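Local atomic coordinates of glycosyl hydrolase, BNR repeat (Ralstonia eutropha, PDB entry 3B7F), a protein that is probably a glycoside hydrolase of the BNR-repeat, sialidase-like type, built as a seven-bladed beta-propeller, with no established substrate. Residues A[270-273]-A[274-278]; A[339-343]-A[344-348]. All blocks are in the same frame, centred on the assembly; numbering follows the deposited sequence.

Contact 1. Residues A[270-273]-A[274-278]. With EDO (1,2-ethanediol), chain M; EDO (1,2-ethanediol), chain N.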
loop_
_atom_site.group_PDB
_atom_site.type_symbol
_atom_site.label_atom_id
_atom_site.label_comp_id
_atom_site.label_asym_id
_atom_site.label_seq_id
_atom_site.Cartn_x
_atom_site.Cartn_y
_atom_site.Cartn_z
ATOM N N ASP A 270 -10.353 -16.200 8.519
ATOM C CA ASP A 270 -11.385 -17.050 9.118
ATOM C C ASP A 270 -11.264 -17.185 10.649
ATOM O O ASP A 270 -12.189 -17.689 11.266
ATOM C CB ASP A 270 -11.401 -18.436 8.441
ATOM C CG ASP A 270 -11.911 -18.382 7.006
ATOM O OD1 ASP A 270 -12.556 -17.374 6.658
ATOM O OD2 ASP A 270 -11.710 -19.347 6.221
ATOM N N ALA A 271 -10.150 -16.740 11.250
ATOM C CA ALA A 271 -9.995 -16.695 12.699
ATOM C C ALA A 271 -10.607 -15.429 13.285
ATOM O O ALA A 271 -10.689 -15.313 14.502
ATOM C CB ALA A 271 -8.527 -16.808 13.095
HETATM N N MSE A 272 -10.995 -14.473 12.430
HETATM C CA MSE A 272 -11.631 -13.241 12.868
HETATM C C MSE A 272 -13.021 -13.501 13.429
HETATM O O MSE A 272 -13.662 -14.500 13.049
HETATM C CB MSE A 272 -11.741 -12.214 11.719
HETATM C CG MSE A 272 -10.415 -11.561 11.300
HETATM SE SE MSE A 272 -9.711 -10.272 12.585
HETATM C CE MSE A 272 -11.033 -8.834 12.385
ATOM N N PRO A 273 -13.492 -12.617 14.340
ATOM C CA PRO A 273 -14.821 -12.828 14.881
ATOM C C PRO A 273 -15.865 -12.611 13.772
ATOM O O PRO A 273 -15.663 -11.771 12.891
ATOM C CB PRO A 273 -14.948 -11.756 15.977
ATOM C CG PRO A 273 -13.559 -11.263 16.233
ATOM C CD PRO A 273 -12.878 -11.397 14.909
ATOM N N ARG A 274 -16.931 -13.421 13.819
ATOM C CA ARG A 274 -17.994 -13.399 12.835
ATOM C C ARG A 274 -18.577 -12.002 12.650
ATOM O O ARG A 274 -18.821 -11.582 11.499
ATOM C CB ARG A 274 -19.128 -14.336 13.231
ATOM C CG ARG A 274 -20.130 -14.589 12.112
ATOM C CD ARG A 274 -21.565 -14.696 12.593
ATOM N NE ARG A 274 -22.055 -13.441 13.164
ATOM C CZ ARG A 274 -22.350 -12.343 12.467
ATOM N NH1 ARG A 274 -22.249 -12.297 11.136
ATOM N NH2 ARG A 274 -22.752 -11.258 13.105
ATOM N N GLU A 275 -18.794 -11.280 13.747
ATOM C CA GLU A 275 -19.441 -9.946 13.626
ATOM C C GLU A 275 -18.524 -8.871 13.060
ATOM O O GLU A 275 -19.016 -7.868 12.623
ATOM C CB GLU A 275 -20.102 -9.443 14.933
ATOM C CG GLU A 275 -19.166 -8.903 16.039
ATOM C CD GLU A 275 -18.366 -9.963 16.754
ATOM O OE1 GLU A 275 -18.390 -11.176 16.361
ATOM O OE2 GLU A 275 -17.723 -9.568 17.748
ATOM N N VAL A 276 -17.215 -9.090 13.091
ATOM C CA VAL A 276 -16.232 -8.143 12.558
ATOM C C VAL A 276 -15.880 -8.474 11.100
ATOM O O VAL A 276 -15.815 -7.575 10.268
ATOM C CB VAL A 276 -14.975 -8.086 13.464
ATOM C CG1 VAL A 276 -13.915 -7.164 12.880
ATOM C CG2 VAL A 276 -15.363 -7.618 14.881
ATOM N N GLY A 277 -15.710 -9.759 10.778
ATOM C CA GLY A 277 -15.320 -10.172 9.446
ATOM C C GLY A 277 -13.842 -9.903 9.154
ATOM O O GLY A 277 -13.093 -9.425 10.021
ATOM N N ASP A 278 -13.424 -10.214 7.929
ATOM C CA ASP A 278 -12.022 -10.052 7.523
ATOM C C ASP A 278 -11.875 -9.280 6.230
ATOM O O ASP A 278 -10.945 -9.500 5.438
ATOM C CB ASP A 278 -11.312 -11.410 7.495
ATOM C CG ASP A 278 -11.792 -12.314 6.396
ATOM O OD1 ASP A 278 -12.923 -12.123 5.943
ATOM O OD2 ASP A 278 -10.996 -13.161 5.929
HETATM C C1 EDO M . -19.956 -7.508 8.138
HETATM O O1 EDO M . -19.000 -6.755 8.872
HETATM C C2 EDO M . -19.789 -8.967 8.500
HETATM O O2 EDO M . -19.917 -9.061 9.913
HETATM C C1 EDO N . -17.708 -3.312 10.567
HETATM O O1 EDO N . -16.907 -2.599 11.516
HETATM C C2 EDO N . -17.066 -4.669 10.307
HETATM O O2 EDO N . -15.748 -4.691 10.860
#

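Contact 2. Residues A[339-343]-A[344-348]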
loop_
_atom_site.group_PDB
_atom_site.type_symbol
_atom_site.label_atom_id
_atom_site.label_comp_id
_atom_site.label_asym_id
_atom_site.label_seq_id
_atom_site.Cartn_x
_atom_site.Cartn_y
_atom_site.Cartn_z
ATOM N N LEU A 339 -15.352 5.371 10.455
ATOM C CA LEU A 339 -14.027 5.547 9.894
ATOM C C LEU A 339 -13.689 4.608 8.740
ATOM O O LEU A 339 -13.870 3.394 8.825
ATOM C CB LEU A 339 -12.961 5.420 11.005
ATOM C CG LEU A 339 -12.670 6.639 11.901
ATOM C CD1 LEU A 339 -13.848 7.270 12.497
ATOM C CD2 LEU A 339 -11.669 6.235 13.029
ATOM N N THR A 340 -13.174 5.216 7.669
ATOM C CA THR A 340 -12.686 4.510 6.500
ATOM C C THR A 340 -11.167 4.676 6.466
ATOM O O THR A 340 -10.667 5.773 6.633
ATOM C CB THR A 340 -13.374 5.044 5.236
ATOM O OG1 THR A 340 -14.789 4.862 5.396
ATOM C CG2 THR A 340 -12.886 4.321 3.969
ATOM N N VAL A 341 -10.447 3.577 6.305
ATOM C CA VAL A 341 -8.970 3.572 6.223
ATOM C C VAL A 341 -8.653 2.882 4.886
ATOM O O VAL A 341 -8.991 1.727 4.693
ATOM C CB VAL A 341 -8.328 2.893 7.452
ATOM C CG1 VAL A 341 -6.751 2.792 7.342
ATOM C CG2 VAL A 341 -8.725 3.648 8.694
ATOM N N LYS A 342 -8.077 3.631 3.943
ATOM C CA LYS A 342 -7.788 3.128 2.597
ATOM C C LYS A 342 -6.503 2.258 2.612
ATOM O O LYS A 342 -5.800 2.197 3.640
ATOM C CB LYS A 342 -7.722 4.286 1.589
ATOM C CG LYS A 342 -9.073 4.912 1.162
ATOM C CD LYS A 342 -8.799 6.226 0.417
ATOM C CE LYS A 342 -9.775 6.557 -0.717
ATOM N NZ LYS A 342 -11.174 6.684 -0.364
ATOM N N ARG A 343 -6.236 1.586 1.479
ATOM C CA ARG A 343 -5.129 0.596 1.321
ATOM C C ARG A 343 -3.759 1.019 1.726
ATOM O O ARG A 343 -3.019 0.202 2.253
ATOM C CB ARG A 343 -4.849 0.279 -0.134
ATOM C CG ARG A 343 -5.848 -0.308 -0.872
ATOM C CD ARG A 343 -5.673 0.073 -2.333
ATOM N NE ARG A 343 -7.035 -0.105 -2.805
ATOM C CZ ARG A 343 -7.480 -1.091 -3.541
ATOM N NH1 ARG A 343 -6.687 -1.984 -4.063
ATOM N NH2 ARG A 343 -8.760 -1.125 -3.811
ATOM N N GLN A 344 -3.388 2.239 1.321
ATOM C CA GLN A 344 -2.068 2.797 1.583
ATOM C C GLN A 344 -2.072 3.668 2.824
ATOM O O GLN A 344 -1.043 4.247 3.169
ATOM C CB GLN A 344 -1.605 3.634 0.392
ATOM C CG GLN A 344 -1.374 2.858 -0.903
ATOM C CD GLN A 344 -1.537 3.746 -2.116
ATOM O OE1 GLN A 344 -2.608 4.319 -2.301
ATOM N NE2 GLN A 344 -0.475 3.872 -2.948
ATOM N N ALA A 345 -3.203 3.749 3.509
ATOM C CA ALA A 345 -3.347 4.631 4.672
ATOM C C ALA A 345 -2.956 4.040 6.054
ATOM O O ALA A 345 -3.245 4.664 7.077
ATOM C CB ALA A 345 -4.770 5.241 4.680
HETATM N N MSE A 346 -2.342 2.852 6.101
HETATM C CA MSE A 346 -1.717 2.320 7.328
HETATM C C MSE A 346 -0.249 2.112 7.053
HETATM O O MSE A 346 0.108 1.724 5.951
HETATM C CB MSE A 346 -2.213 0.961 7.806
HETATM C CG MSE A 346 -3.507 0.957 8.472
HETATM SE SE MSE A 346 -3.663 -0.500 9.759
HETATM C CE MSE A 346 -3.475 -1.837 8.475
ATOM N N THR A 347 0.584 2.338 8.072
ATOM C CA THR A 347 2.019 2.120 7.983
ATOM C C THR A 347 2.550 1.823 9.374
ATOM O O THR A 347 1.854 2.014 10.384
ATOM C CB THR A 347 2.746 3.346 7.388
ATOM O OG1 THR A 347 4.092 3.018 7.038
ATOM C CG2 THR A 347 2.727 4.530 8.365
ATOM N N ALA A 348 3.783 1.350 9.407
ATOM C CA ALA A 348 4.429 1.027 10.656
ATOM C C ALA A 348 5.878 1.483 10.576
ATOM O O ALA A 348 6.423 1.600 9.489
ATOM C CB ALA A 348 4.291 -0.502 10.962
HETATM O O HOH W 1 -1.180 0.300 4.141
#

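Contact 1. Residues A[270-273]-A[274-278]
Pro273 and Gly277 close a short loop on one backbone oxygen, the carbonyl O of Pro273, which takes two hydrogen bonds from the chain as it curls back. The N of Gly277 reaches that O at 2.9 Å, its N-H well aligned (166°) and lying almost on the line of the C=O bond. The N of Val276, 3.1 Å from the same O, stands above the carbonyl plane and makes a more bent bond (139°). The pair forms a single helix-like turn at Arg274, Glu275 and Val276, and Gly277 ends it with a positive phi.

Side chains close over this turn from the Met272 side. Met272 is a selenomethionine whose chain is bent at both chi2 and chi3 (near -70° each), a hook that brings CE back over the loop. There CE lies 3.2 Å from Gly277 O and 3.4 Å from CG1 of Val276, tighter than usual for two carbons. Its CG also rests 3.9 Å from Asp278 CB. Beside it, the Pro273 ring lies alongside Val276, and Glu275 folds its carboxylate back until OE1 stands 3.5 Å from Pro273 CB.

Beyond the turn, the Val276 carbonyl O accepts a 2.9 Å hydrogen bond from O2 of a 1,2-ethanediol (chain N), probably a guest from the crystallisation liquor. At the end of the segment, Asp278 OD1 forms a salt bridge with Arg267, and its OD2 accepts from Ile255 N.

The whole turn belongs to the connection between strands 264-266 and 282-285, leading from one propeller blade to the next, and Met272 and Val276 pack on Pro297 of strand 293-297 and Tyr316 of strand 315-318.

Contact 2. Residues A[339-343]-A[344-348]
With chi1 at 176°, Val341 swings CG1 opposite its own backbone N, and Met346, a selenomethionine with chi1 -76°, turns CG away from its carbonyl carbon; the two carbons meet at 3.9 Å. The side chains cross at about a right angle, and the same CG1 lies 4.1 Å from Ala345 CB. What brings Val341 and Met346 together is a type I beta turn from Lys342 to Ala345, in which Ala345 N donates to Lys342 O at 3.0 Å. The methyl of Ala345 tucks in beside that acceptor, its CB 3.4 Å from Lys342 O.

In the propeller, this buried turn leads into strand 346-348, the first strand of its blade, and Val341 and Met346 both pack on Phe358 of the next strand and on Pro282 of the preceding blade. A water lies beside the turn, 2.6 Å from Arg343 O and 2.6 Å from Met346 O, close enough to bridge the two carbonyls. The polar side chains at the turn reach away from it to other parts of the chain: Lys342 NZ is hydrogen-bonded to His384 NE2, the extended Arg343 to Ser197 OG through NH1, and Gln344 NE2 donates to Phe118 O.

Overall arrangement
From the N terminus, the chain has laid down four complete blades and three strands of another, closed later by strand 385-391, before it reaches contact 1. That contact closes a turn between strands 264-266 and 282-285, its centre about 22 Å from the centre of the chain. The chain then runs through the blade of strands 282-285 to 326-328 before contact 2 turns at the entrance to strand 346-348, its centre about 8 Å from that of the chain. The two are in series without nesting, with centres about 19 Å and nearest atoms about 11 Å apart. Both lean on that intervening blade, contact 1 on its middle strands and contact 2 on its first.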